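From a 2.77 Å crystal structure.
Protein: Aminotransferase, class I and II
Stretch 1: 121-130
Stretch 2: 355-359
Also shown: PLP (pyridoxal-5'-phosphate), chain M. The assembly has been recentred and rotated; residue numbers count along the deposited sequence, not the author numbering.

Stretch 1, residues 121-130: ATPIYPPFFL
Stretch 2, residues 355-359: RDFGN

A proline-rich turn can dock against another segment through one backbone hydrogen bond and a few rigid surfaces, and this aminotransferase offers a compact example. Stretch 1 leaves a strand at Thr 122 (phi/psi -140/132), passes a cis peptide bond into Pro 123 (-72/169, C-gamma endo), extends through Ile 124 (-166/169) and Tyr 125 (-52/125), and is helical by Pro 127. Phe 128 N bonds to Tyr 125 O at 2.8 Å and Leu 130 N to Pro 126 O at 3.1 Å. In stretch 2, Arg 355 to Phe 357 have helical angles, and Gly 358 N closes a turn on Arg 355 O at 3.2 Å. Pro 123 CA and Gly 358 CA, 5.0 Å apart, are the nearest pair; the segments 122-126 and 356-358 run antiparallel, with Thr 122 near Gly 358 and Pro 126 near Asp 356.

Pro 123 has no amide hydrogen to give; the cross-stretch donor is Ile 124 N, which reaches Phe 357 O at 3.3 Å, with an N-H...O angle of 151°. The CA-to-CB bond of Ile 124 (t, t) points away. Phe 357 has chi1 m and chi2 89°, which sets one ring face against Pro 126 (C-gamma exo); Pro 126 CD lies 3.6 Å from Phe 357 CE2. Nearer the backbone, Pro 123 CB meets Phe 357 CB at 4.0 Å.

The CA-to-CB bond of Phe 129 points toward stretch 2; with chi1 p and chi2 -89°, the ring presents its edge to a carbonyl: Phe 129 CZ lies 3.2 Å from Asp 356 O, where the slightly positive ring hydrogens suit the oxygen. Asp 356 (m) leads its carboxylate away.

Gly 358 adopts 107/26, where a CB would jam against the preceding carbonyl oxygen and sit only 3.0 Å from Thr 122 OG1. Thr 122, chi1 t, has OG1 on the side of stretch 2, 3.7 Å from Gly 358 O. The CA-to-CB bond of Tyr 125 (t, chi2 48°) points away from stretch 2, and PLP N1 lies over one face of its ring, 3.5 Å from Tyr 125 CE2.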

# COMPACT_ATOMS: atom_id res chain seq x y z
N ALA A 121 -12.85 21.08 9.80
CA ALA A 121 -12.67 22.49 9.50
C ALA A 121 -12.59 22.70 8.00
O ALA A 121 -12.40 21.76 7.22
CB ALA A 121 -11.41 23.03 10.18
N THR A 122 -12.76 23.96 7.59
CA THR A 122 -12.56 24.35 6.20
C THR A 122 -11.85 25.70 6.23
O THR A 122 -12.26 26.60 6.98
CB THR A 122 -13.86 24.43 5.40
OG1 THR A 122 -13.61 25.02 4.12
CG2 THR A 122 -14.92 25.24 6.14
N PRO A 123 -10.77 25.88 5.45
CA PRO A 123 -10.18 24.88 4.55
C PRO A 123 -9.46 23.77 5.29
O PRO A 123 -9.24 23.90 6.50
CB PRO A 123 -9.20 25.71 3.72
CG PRO A 123 -8.77 26.79 4.65
CD PRO A 123 -10.00 27.13 5.46
N ILE A 124 -9.10 22.70 4.59
CA ILE A 124 -8.47 21.55 5.23
C ILE A 124 -7.85 20.65 4.16
O ILE A 124 -8.08 20.85 2.96
CB ILE A 124 -9.49 20.77 6.08
CG1 ILE A 124 -8.78 19.97 7.18
CG2 ILE A 124 -10.35 19.87 5.21
CD1 ILE A 124 -9.73 19.30 8.15
N TYR A 125 -7.04 19.69 4.59
CA TYR A 125 -6.49 18.69 3.69
C TYR A 125 -7.61 18.04 2.87
O TYR A 125 -8.58 17.54 3.46
CB TYR A 125 -5.73 17.64 4.50
CG TYR A 125 -4.92 16.64 3.70
CD1 TYR A 125 -4.07 17.05 2.68
CD2 TYR A 125 -4.98 15.28 4.01
CE1 TYR A 125 -3.33 16.13 1.96
CE2 TYR A 125 -4.23 14.36 3.29
CZ TYR A 125 -3.41 14.79 2.27
OH TYR A 125 -2.67 13.87 1.56
N PRO A 126 -7.53 18.05 1.54
CA PRO A 126 -8.68 17.68 0.70
C PRO A 126 -9.27 16.31 1.04
O PRO A 126 -10.51 16.18 1.04
CB PRO A 126 -8.10 17.70 -0.72
CG PRO A 126 -7.01 18.72 -0.64
CD PRO A 126 -6.42 18.61 0.74
N PRO A 127 -8.47 15.28 1.32
CA PRO A 127 -9.07 13.98 1.66
C PRO A 127 -9.98 14.00 2.89
O PRO A 127 -10.69 13.01 3.11
CB PRO A 127 -7.85 13.08 1.90
CG PRO A 127 -6.81 13.66 1.05
CD PRO A 127 -7.01 15.14 1.16
N PHE A 128 -9.99 15.08 3.67
CA PHE A 128 -10.82 15.10 4.87
C PHE A 128 -12.30 15.15 4.53
O PHE A 128 -13.12 14.51 5.21
CB PHE A 128 -10.42 16.28 5.76
CG PHE A 128 -9.33 15.96 6.73
CD1 PHE A 128 -8.02 15.82 6.30
CD2 PHE A 128 -9.60 15.78 8.07
CE1 PHE A 128 -7.01 15.53 7.18
CE2 PHE A 128 -8.60 15.48 8.97
CZ PHE A 128 -7.30 15.36 8.52
N PHE A 129 -12.67 15.90 3.50
CA PHE A 129 -14.05 15.89 3.02
C PHE A 129 -14.22 15.04 1.76
O PHE A 129 -15.35 14.82 1.33
CB PHE A 129 -14.55 17.31 2.76
CG PHE A 129 -13.68 18.12 1.83
CD1 PHE A 129 -12.64 18.87 2.33
CD2 PHE A 129 -13.93 18.13 0.47
CE1 PHE A 129 -11.84 19.62 1.48
CE2 PHE A 129 -13.14 18.87 -0.38
CZ PHE A 129 -12.09 19.62 0.12
N LEU A 130 -13.12 14.56 1.17
CA LEU A 130 -13.22 13.62 0.06
C LEU A 130 -13.54 12.21 0.53
O LEU A 130 -14.21 11.46 -0.18
CB LEU A 130 -11.92 13.62 -0.75
CG LEU A 130 -11.97 14.31 -2.12
CD1 LEU A 130 -12.39 15.76 -1.99
CD2 LEU A 130 -10.62 14.19 -2.82
N ARG A 355 -8.86 25.99 -4.20
CA ARG A 355 -10.19 25.44 -4.46
C ARG A 355 -10.28 23.99 -3.99
O ARG A 355 -11.32 23.56 -3.49
CB ARG A 355 -10.52 25.55 -5.94
CG ARG A 355 -11.90 25.03 -6.31
CD ARG A 355 -12.15 25.14 -7.81
NE ARG A 355 -12.01 26.52 -8.29
CZ ARG A 355 -12.99 27.42 -8.27
NH1 ARG A 355 -14.18 27.10 -7.79
NH2 ARG A 355 -12.77 28.65 -8.73
N ASP A 356 -9.20 23.23 -4.15
CA ASP A 356 -9.17 21.85 -3.68
C ASP A 356 -9.25 21.76 -2.16
O ASP A 356 -9.69 20.73 -1.63
CB ASP A 356 -7.92 21.15 -4.18
CG ASP A 356 -7.72 21.32 -5.68
OD1 ASP A 356 -8.73 21.35 -6.41
OD2 ASP A 356 -6.55 21.42 -6.12
N PHE A 357 -8.84 22.81 -1.45
CA PHE A 357 -8.92 22.84 0.01
C PHE A 357 -10.22 23.44 0.52
O PHE A 357 -10.51 23.34 1.71
CB PHE A 357 -7.74 23.63 0.58
CG PHE A 357 -6.39 23.10 0.17
CD1 PHE A 357 -5.78 23.55 -0.99
CD2 PHE A 357 -5.73 22.17 0.96
CE1 PHE A 357 -4.54 23.06 -1.36
CE2 PHE A 357 -4.49 21.68 0.59
CZ PHE A 357 -3.90 22.13 -0.57
N GLY A 358 -11.02 24.06 -0.35
CA GLY A 358 -12.30 24.60 0.05
C GLY A 358 -12.33 26.12 0.12
O GLY A 358 -13.14 26.68 0.87
N ASN A 359 -11.47 26.78 -0.64
CA ASN A 359 -11.41 28.25 -0.63
C ASN A 359 -10.63 28.69 -1.88
O ASN A 359 -9.40 28.76 -1.86
CB ASN A 359 -10.76 28.77 0.64
CG ASN A 359 -11.03 30.24 0.87
OD1 ASN A 359 -11.13 31.03 -0.08
ND2 ASN A 359 -11.15 30.63 2.13
N1 PLP M . -2.04 14.30 6.02
C2 PLP M . -1.83 15.64 5.77
C2A PLP M . -2.59 16.68 6.53
C3 PLP M . -0.90 16.03 4.81
O3 PLP M . -0.69 17.36 4.56
C4 PLP M . -0.19 15.07 4.10
C4A PLP M . 0.94 15.48 3.20
C5 PLP M . -0.41 13.72 4.35
C6 PLP M . -1.34 13.34 5.32
C5A PLP M . 0.37 12.68 3.58
O4P PLP M . -0.31 11.45 3.56
P PLP M . 0.19 10.28 2.57
O1P PLP M . 0.35 10.85 1.17
O2P PLP M . -0.82 9.16 2.54
O3P PLP M . 1.52 9.76 3.06